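Local coordinates for ADP-ribosylating toxin CARDS (Mycoplasma pneumoniae, PDB 4TLV), which transfers ADP-ribosyl groups from NAD(+) to multiple target proteins and causes vacuolation and epithelial damage in mammalian cells as the organism's main virulence factor, at residues Leu337-Thr342 against Ser380-Gln385. Numbering follows the deposited sequence.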
loop_
_atom_site.group_PDB
_atom_site.type_symbol
_atom_site.label_atom_id
_atom_site.label_comp_id
_atom_site.label_asym_id
_atom_site.label_seq_id
_atom_site.Cartn_x
_atom_site.Cartn_y
_atom_site.Cartn_z
ATOM N N LEU A 337 9.720 9.357 -5.114
ATOM C CA LEU A 337 10.975 8.825 -5.627
ATOM C C LEU A 337 10.743 7.436 -6.185
ATOM O O LEU A 337 10.135 6.583 -5.529
ATOM C CB LEU A 337 12.021 8.756 -4.507
ATOM C CG LEU A 337 12.888 10.011 -4.359
ATOM C CD1 LEU A 337 12.080 11.268 -4.138
ATOM C CD2 LEU A 337 13.932 9.816 -3.248
ATOM N N THR A 338 11.243 7.203 -7.392
ATOM C CA THR A 338 10.979 5.959 -8.088
ATOM C C THR A 338 12.300 5.440 -8.660
ATOM O O THR A 338 13.044 6.196 -9.287
ATOM C CB THR A 338 9.953 6.197 -9.221
ATOM O OG1 THR A 338 8.782 6.835 -8.685
ATOM C CG2 THR A 338 9.561 4.899 -9.897
ATOM N N ALA A 339 12.602 4.170 -8.411
ATOM C CA ALA A 339 13.818 3.549 -8.923
ATOM C C ALA A 339 13.557 2.973 -10.316
ATOM O O ALA A 339 12.816 2.002 -10.460
ATOM C CB ALA A 339 14.285 2.455 -7.982
ATOM N N PHE A 340 14.152 3.595 -11.332
ATOM C CA PHE A 340 13.971 3.180 -12.725
ATOM C C PHE A 340 15.192 2.431 -13.249
ATOM O O PHE A 340 16.325 2.744 -12.894
ATOM C CB PHE A 340 13.738 4.400 -13.613
ATOM C CG PHE A 340 12.372 4.993 -13.492
ATOM C CD1 PHE A 340 11.289 4.412 -14.146
ATOM C CD2 PHE A 340 12.166 6.143 -12.747
ATOM C CE1 PHE A 340 10.021 4.965 -14.039
ATOM C CE2 PHE A 340 10.897 6.710 -12.651
ATOM C CZ PHE A 340 9.828 6.119 -13.293
ATOM N N THR A 341 14.961 1.444 -14.102
ATOM C CA THR A 341 16.054 0.701 -14.715
ATOM C C THR A 341 16.802 1.573 -15.717
ATOM O O THR A 341 16.234 2.500 -16.306
ATOM C CB THR A 341 15.529 -0.507 -15.480
ATOM O OG1 THR A 341 14.585 -0.054 -16.462
ATOM C CG2 THR A 341 14.848 -1.481 -14.535
ATOM N N THR A 342 18.080 1.276 -15.913
ATOM C CA THR A 342 18.875 2.007 -16.891
ATOM C C THR A 342 19.390 1.010 -17.922
ATOM O O THR A 342 18.791 -0.045 -18.110
ATOM C CB THR A 342 20.051 2.758 -16.234
ATOM O OG1 THR A 342 21.016 1.817 -15.748
ATOM C CG2 THR A 342 19.557 3.626 -15.078
ATOM N N SER A 380 16.141 -0.032 -2.041
ATOM C CA SER A 380 14.946 -0.204 -2.876
ATOM C C SER A 380 14.333 -1.609 -2.781
ATOM O O SER A 380 15.052 -2.614 -2.886
ATOM C CB SER A 380 15.284 0.087 -4.332
ATOM O OG SER A 380 14.173 -0.206 -5.159
ATOM N N GLU A 381 13.012 -1.689 -2.603
ATOM C CA GLU A 381 12.327 -2.979 -2.612
ATOM C C GLU A 381 12.374 -3.622 -3.997
ATOM O O GLU A 381 12.126 -4.812 -4.134
ATOM C CB GLU A 381 10.863 -2.865 -2.151
ATOM C CG GLU A 381 10.685 -2.459 -0.695
ATOM C CD GLU A 381 11.056 -3.567 0.288
ATOM O OE1 GLU A 381 11.442 -4.683 -0.145
ATOM O OE2 GLU A 381 10.947 -3.319 1.504
ATOM N N LEU A 382 12.686 -2.834 -5.024
ATOM C CA LEU A 382 12.757 -3.381 -6.383
ATOM C C LEU A 382 13.869 -4.437 -6.502
ATOM O O LEU A 382 13.782 -5.367 -7.317
ATOM C CB LEU A 382 12.961 -2.256 -7.405
ATOM C CG LEU A 382 12.742 -2.631 -8.872
ATOM C CD1 LEU A 382 11.297 -3.066 -9.100
ATOM C CD2 LEU A 382 13.097 -1.481 -9.778
ATOM N N LEU A 383 14.901 -4.310 -5.673
ATOM C CA LEU A 383 16.056 -5.202 -5.748
ATOM C C LEU A 383 15.923 -6.395 -4.815
ATOM O O LEU A 383 16.852 -7.187 -4.678
ATOM C CB LEU A 383 17.359 -4.442 -5.478
ATOM C CG LEU A 383 17.765 -3.460 -6.585
ATOM C CD1 LEU A 383 18.961 -2.622 -6.185
ATOM C CD2 LEU A 383 18.046 -4.211 -7.883
ATOM N N GLY A 384 14.762 -6.526 -4.179
ATOM C CA GLY A 384 14.453 -7.723 -3.412
ATOM C C GLY A 384 15.436 -8.014 -2.294
ATOM O O GLY A 384 15.847 -7.113 -1.559
ATOM N N GLN A 385 15.830 -9.279 -2.171
ATOM C CA GLN A 385 16.715 -9.698 -1.086
ATOM C C GLN A 385 18.152 -9.242 -1.302
ATOM O O GLN A 385 18.997 -9.423 -0.424
ATOM C CB GLN A 385 16.680 -11.223 -0.899
ATOM C CG GLN A 385 15.293 -11.800 -0.624
ATOM C CD GLN A 385 14.647 -11.229 0.628
ATOM O OE1 GLN A 385 15.305 -10.575 1.442
ATOM N NE2 GLN A 385 13.350 -11.479 0.791
#
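Ser380 OG, which meets the methyl group of Ala339 across the contact, is also held within its own segment. It accepts a hydrogen bond from Leu382 N at 3.0 Å, with a moderately bent N-H...O angle of 148°. This closes an ST turn at the point where strand 375-380 gives way to the 3-10 segment 381-383. The hydroxyl stands opposite the backbone N (chi1 174°), which brings it beside the carbonyl carbon and within range of the amide two residues on. From there Ser380 OG lies 3.9 Å from Ala339 CB, an ordinary van der Waals contact. The 3-10 segment carries its own bonds, Leu383 N to Ser380 O and Gly384 N to Glu381 O.

Leu382 makes the second touch. Its CG is swung away from the backbone N (chi1 -167°), and the CD2 branch reaches strand 335-340. Leu382 CD2 comes to 3.6 Å from Ala339 O, so a methyl group rests against a carbonyl oxygen. The same branch approaches the methyl more loosely, with Leu382 CD2 4.5 Å from Ala339 CB. Ala339 thus meets the hydroxyl of Ser380 through its side chain and the leucine chiefly through its carbonyl oxygen.

The interface is small, burying 120 Å² in all, and Ala339 and Ser380 are both buried. The side chains of Ala339 and Ser380 both touch Trp364 of strand 364-368. Ala339 also has a backbone hydrogen bond with Asn361, on which Leu382 packs as well. Ser380 N is bonded to Asn388 OD1, across the loop that leads to strand 388-393. The contact is structural packing between a strand and an inter-strand turn within D2, the first of the toxin's two beta-trefoil domains.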